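Local coordinates for putative snRNP Sm-like protein (Pyrococcus abyssi, PDB 1H64), which probably binds RNA, as other Sm-family proteins do, and assembles into a seven-membered ring of identical subunits, at residues 25-30 with 60-65; 30-35 with 39-44. One frame throughout, in Å; residues are numbered along the deposited sequence.

Interaction 1: residues 25-30 with 60-65; sequences FEFRGR and IVIRGD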
# COMPACT_ATOMS: atom_id res chain seq x y z
N PHE C 25 8.26 -16.77 4.20
CA PHE C 25 9.12 -16.46 5.33
C PHE C 25 8.21 -16.57 6.57
O PHE C 25 7.05 -16.13 6.52
CB PHE C 25 9.59 -15.03 5.10
CG PHE C 25 10.54 -14.52 6.12
CD1 PHE C 25 11.79 -15.10 6.29
CD2 PHE C 25 10.22 -13.38 6.85
CE1 PHE C 25 12.70 -14.55 7.17
CE2 PHE C 25 11.11 -12.83 7.74
CZ PHE C 25 12.35 -13.40 7.90
N GLU C 26 8.69 -17.13 7.67
CA GLU C 26 7.82 -17.25 8.84
C GLU C 26 8.43 -17.17 10.23
O GLU C 26 9.64 -17.24 10.40
CB GLU C 26 6.97 -18.53 8.73
CG GLU C 26 7.70 -19.75 8.19
CD GLU C 26 6.75 -20.90 7.88
OE1 GLU C 26 5.84 -20.72 7.04
OE2 GLU C 26 6.90 -22.00 8.47
N PHE C 27 7.56 -16.98 11.22
CA PHE C 27 7.98 -16.93 12.60
C PHE C 27 7.20 -17.99 13.36
O PHE C 27 6.06 -18.30 13.00
CB PHE C 27 7.69 -15.58 13.25
CG PHE C 27 8.60 -14.47 12.81
CD1 PHE C 27 8.14 -13.47 11.97
CD2 PHE C 27 9.90 -14.39 13.29
CE1 PHE C 27 8.95 -12.40 11.61
CE2 PHE C 27 10.73 -13.33 12.94
CZ PHE C 27 10.25 -12.33 12.10
N ARG C 28 7.83 -18.57 14.38
CA ARG C 28 7.16 -19.56 15.21
C ARG C 28 7.53 -19.22 16.63
O ARG C 28 8.68 -18.88 16.92
CB ARG C 28 7.60 -20.99 14.85
CG ARG C 28 7.52 -21.30 13.37
CD ARG C 28 7.23 -22.77 13.11
NE ARG C 28 5.86 -23.13 13.46
CZ ARG C 28 5.28 -24.28 13.15
NH1 ARG C 28 5.94 -25.21 12.48
NH2 ARG C 28 4.02 -24.51 13.52
N GLY C 29 6.55 -19.28 17.53
CA GLY C 29 6.81 -18.96 18.92
C GLY C 29 5.56 -19.10 19.75
O GLY C 29 4.52 -19.52 19.25
N ARG C 30 5.67 -18.77 21.03
CA ARG C 30 4.52 -18.86 21.91
C ARG C 30 3.80 -17.51 21.88
O ARG C 30 4.40 -16.47 22.15
CB ARG C 30 4.97 -19.20 23.34
CG ARG C 30 3.82 -19.44 24.32
CD ARG C 30 4.34 -19.97 25.65
NE ARG C 30 5.49 -19.21 26.12
CZ ARG C 30 5.43 -18.20 26.98
NH1 ARG C 30 4.26 -17.82 27.49
NH2 ARG C 30 6.54 -17.56 27.32
N ILE C 60 9.36 -11.11 20.58
CA ILE C 60 9.31 -10.27 19.38
C ILE C 60 7.89 -9.79 19.05
O ILE C 60 6.94 -10.56 19.12
CB ILE C 60 9.86 -11.03 18.15
CG1 ILE C 60 9.96 -10.07 16.96
CG2 ILE C 60 8.96 -12.21 17.80
CD1 ILE C 60 10.64 -10.67 15.75
N VAL C 61 7.79 -8.51 18.70
CA VAL C 61 6.52 -7.88 18.33
C VAL C 61 6.51 -7.83 16.80
O VAL C 61 7.40 -7.22 16.20
CB VAL C 61 6.41 -6.46 18.90
CG1 VAL C 61 5.02 -5.86 18.56
CG2 VAL C 61 6.61 -6.50 20.41
N ILE C 62 5.53 -8.49 16.19
CA ILE C 62 5.39 -8.57 14.74
C ILE C 62 4.21 -7.69 14.29
O ILE C 62 3.10 -7.83 14.81
CB ILE C 62 5.09 -10.01 14.31
CG1 ILE C 62 6.24 -10.95 14.77
CG2 ILE C 62 4.96 -10.10 12.81
CD1 ILE C 62 5.95 -12.43 14.47
N ARG C 63 4.42 -6.82 13.31
CA ARG C 63 3.30 -5.98 12.87
C ARG C 63 2.36 -6.74 11.95
O ARG C 63 2.79 -7.39 10.99
CB ARG C 63 3.80 -4.69 12.21
CG ARG C 63 4.21 -3.58 13.23
CD ARG C 63 4.08 -2.20 12.57
NE ARG C 63 4.52 -2.37 11.20
CZ ARG C 63 3.87 -1.96 10.12
NH1 ARG C 63 2.72 -1.30 10.19
NH2 ARG C 63 4.38 -2.29 8.96
N GLY C 64 1.06 -6.65 12.22
CA GLY C 64 0.09 -7.37 11.40
C GLY C 64 0.02 -7.06 9.91
O GLY C 64 -0.37 -7.92 9.11
N ASP C 65 0.41 -5.85 9.51
CA ASP C 65 0.35 -5.48 8.10
C ASP C 65 1.20 -6.35 7.19
O ASP C 65 0.96 -6.42 5.98
CB ASP C 65 0.73 -4.00 7.94
CG ASP C 65 0.49 -3.50 6.51
OD1 ASP C 65 1.47 -3.15 5.81
OD2 ASP C 65 -0.69 -3.46 6.10
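F27 of strand 25-34 meets I60 and I62 of strand 60-62 inside the hydrophobic core of the Sm fold, whose strongly bent antiparallel sheet brings the two strands face to face. They are not neighbours in the sheet: strand 40-42 pairs with both, and the CA atoms of F27 and I62, the nearest across the contact, lie 9.0 Å apart. The contact is apolar, carried by one ring and two methyl groups.

The CD1 methyl of I62 serves the root of the aromatic side chain, coming within 3.5 Å of F27 CD1 and 3.8 Å of F27 CB. With I62 CG1 anti to the carbonyl carbon (chi1 -59°) and the rest of the chain extended, this methyl reaches the ring as the two side chains slide past each other in opposite directions. The CD1 methyl of I60 takes the far end, 3.9 Å from F27 CE2 and 4.0 Å from F27 CZ, on a side chain that crosses that of F27 at about a right angle. Both methyls approach obliquely from the same side of the ring plane, one near CD1 and one near CE2, so the ring is contacted along its length.

L42 touches all three residues, and M47 and L21 add further packing around F27. Beyond the core, V61 and I62 pair with a strand of a second subunit, which carries the sheet across the interface. An aromatic ring packed inside a curled antiparallel sheet, with strand 60-62 pairing onto the next subunit, is in keeping with the small, barrel-like Sm fold.

Interaction 2: residues 30-35 with 39-44; sequences RLIGYD and NVVLAD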
# COMPACT_ATOMS: atom_id res chain seq x y z
N ARG C 30 5.67 -18.77 21.03
CA ARG C 30 4.52 -18.86 21.91
C ARG C 30 3.80 -17.51 21.88
O ARG C 30 4.40 -16.47 22.15
CB ARG C 30 4.97 -19.20 23.34
CG ARG C 30 3.82 -19.44 24.32
CD ARG C 30 4.34 -19.97 25.65
NE ARG C 30 5.49 -19.21 26.12
CZ ARG C 30 5.43 -18.20 26.98
NH1 ARG C 30 4.26 -17.82 27.49
NH2 ARG C 30 6.54 -17.56 27.32
N LEU C 31 2.52 -17.52 21.55
CA LEU C 31 1.75 -16.26 21.52
C LEU C 31 1.49 -15.69 22.92
O LEU C 31 0.86 -16.35 23.74
CB LEU C 31 0.41 -16.48 20.81
CG LEU C 31 -0.47 -15.24 20.59
CD1 LEU C 31 0.18 -14.30 19.55
CD2 LEU C 31 -1.84 -15.68 20.11
N ILE C 32 1.97 -14.48 23.21
CA ILE C 32 1.73 -13.91 24.52
C ILE C 32 0.90 -12.62 24.53
O ILE C 32 0.50 -12.15 25.59
CB ILE C 32 3.05 -13.66 25.30
CG1 ILE C 32 4.02 -12.82 24.47
CG2 ILE C 32 3.70 -15.00 25.64
CD1 ILE C 32 5.33 -12.49 25.20
N GLY C 33 0.63 -12.05 23.35
CA GLY C 33 -0.14 -10.82 23.30
C GLY C 33 -0.55 -10.50 21.88
O GLY C 33 -0.01 -11.09 20.93
N TYR C 34 -1.50 -9.59 21.72
CA TYR C 34 -1.96 -9.22 20.39
C TYR C 34 -2.85 -7.99 20.53
O TYR C 34 -3.20 -7.60 21.64
CB TYR C 34 -2.77 -10.36 19.77
CG TYR C 34 -4.10 -10.63 20.45
CD1 TYR C 34 -5.28 -10.00 20.02
CD2 TYR C 34 -4.19 -11.48 21.56
CE1 TYR C 34 -6.49 -10.21 20.67
CE2 TYR C 34 -5.41 -11.70 22.21
CZ TYR C 34 -6.55 -11.06 21.76
OH TYR C 34 -7.75 -11.26 22.40
N ASP C 35 -3.18 -7.37 19.41
CA ASP C 35 -4.11 -6.24 19.46
C ASP C 35 -5.08 -6.36 18.28
O ASP C 35 -4.97 -7.27 17.46
CB ASP C 35 -3.38 -4.89 19.45
CG ASP C 35 -2.54 -4.68 18.22
OD1 ASP C 35 -2.90 -5.20 17.14
OD2 ASP C 35 -1.52 -3.97 18.33
N ASN C 39 -1.47 -7.19 15.31
CA ASN C 39 -0.03 -7.09 15.59
C ASN C 39 0.05 -8.17 16.67
O ASN C 39 -0.86 -8.30 17.49
CB ASN C 39 0.36 -5.75 16.20
CG ASN C 39 0.21 -4.59 15.22
OD1 ASN C 39 0.55 -4.71 14.05
ND2 ASN C 39 -0.29 -3.45 15.72
N VAL C 40 1.11 -8.98 16.67
CA VAL C 40 1.21 -10.04 17.68
C VAL C 40 2.55 -10.04 18.39
O VAL C 40 3.53 -9.48 17.90
CB VAL C 40 0.95 -11.45 17.07
CG1 VAL C 40 -0.49 -11.53 16.54
CG2 VAL C 40 1.95 -11.74 15.94
N VAL C 41 2.57 -10.66 19.57
CA VAL C 41 3.79 -10.74 20.36
C VAL C 41 4.07 -12.20 20.62
O VAL C 41 3.18 -12.92 21.08
CB VAL C 41 3.65 -10.02 21.74
CG1 VAL C 41 4.98 -10.10 22.48
CG2 VAL C 41 3.26 -8.56 21.55
N LEU C 42 5.28 -12.65 20.29
CA LEU C 42 5.64 -14.04 20.51
C LEU C 42 6.81 -14.08 21.49
O LEU C 42 7.61 -13.14 21.56
CB LEU C 42 6.09 -14.70 19.21
CG LEU C 42 5.15 -14.66 18.01
CD1 LEU C 42 5.81 -15.38 16.86
CD2 LEU C 42 3.83 -15.31 18.35
N ALA C 43 6.87 -15.17 22.27
CA ALA C 43 7.95 -15.39 23.23
C ALA C 43 8.74 -16.61 22.73
O ALA C 43 8.17 -17.50 22.10
CB ALA C 43 7.37 -15.65 24.63
N ASP C 44 10.04 -16.64 23.02
CA ASP C 44 10.93 -17.74 22.60
C ASP C 44 10.71 -18.01 21.12
O ASP C 44 10.41 -19.13 20.72
CB ASP C 44 10.64 -19.02 23.39
CG ASP C 44 10.77 -18.82 24.89
OD1 ASP C 44 11.74 -18.16 25.33
OD2 ASP C 44 9.91 -19.32 25.63
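R30 to Y34 pair with V40 to A43 in an antiparallel beta hairpin of the Sm fold, interrupted by a classic beta bulge in which I32 and G33 both face V41. The strand axes run 155° apart in direction.

Backbone hydrogen bonds define the ladder. R30 and A43 form a hydrogen-bonded pair, exchanging R30 N to A43 O (3.0 Å) and A43 N to R30 O. At the bulge, I32 N gives a nearly straight bond to V41 O (2.9 Å), whereas V41 N reaches G33 O from above the carbonyl plane. One residue thus answers two, shifting the register between the L31-L42 and Y34-V40 pairs. Past the strand end, D35 N bonds to N39 O.

Apolar contacts line both faces. On one, L31 CD1 packs against L42 CD2 at 4.0 Å and V40 CB at 3.9 Å; I9 and V17 also touch L31. Near the bulge, CG1 of I32 lies between its own backbone N and carbonyl carbon (chi1 54°), which carries it to 3.5 Å from V41 CG1, and CD1 runs on to A43 CB. R30, its chain bent at chi3, brings NH2 to 3.4 Å from A43 CB.

Among the polar side chains, the hydroxyl of Y34 shares a hydrogen bond with H10 ND1, a link to helix 5-11. At the loop end, N39 OD1 has G64 N as its partner, and D35 holds N39 by both carboxylate oxygens: OD1, which accepts H37 N as well, is met by N39 N from above the carboxylate plane at 3.1 Å. With carboxylate and amide planes 73° apart, N39 ND2 still meets the syn lone pair of D35 OD2 at 2.9 Å.

Overall arrangement
Interaction 2 is nested along the chain within the loop that interaction 1 closes, and their centres lie 8 Å apart. They share R30 and the long strand 25-34, whose first half faces strand 60-62 across the core while its second half pairs with strand 40-42. That strand pairs in turn with 60-62, partly through I62 N to V40 O, and G64 N to N39 OD1 ties the turn after strand 60-62 to the loop end of the hairpin. Both contacts belong to one curled sheet; interaction 1 lies within its core and interaction 2 along its strand pairing. Both also touch a second subunit, so this folded unit adjoins the heptamer interface directly.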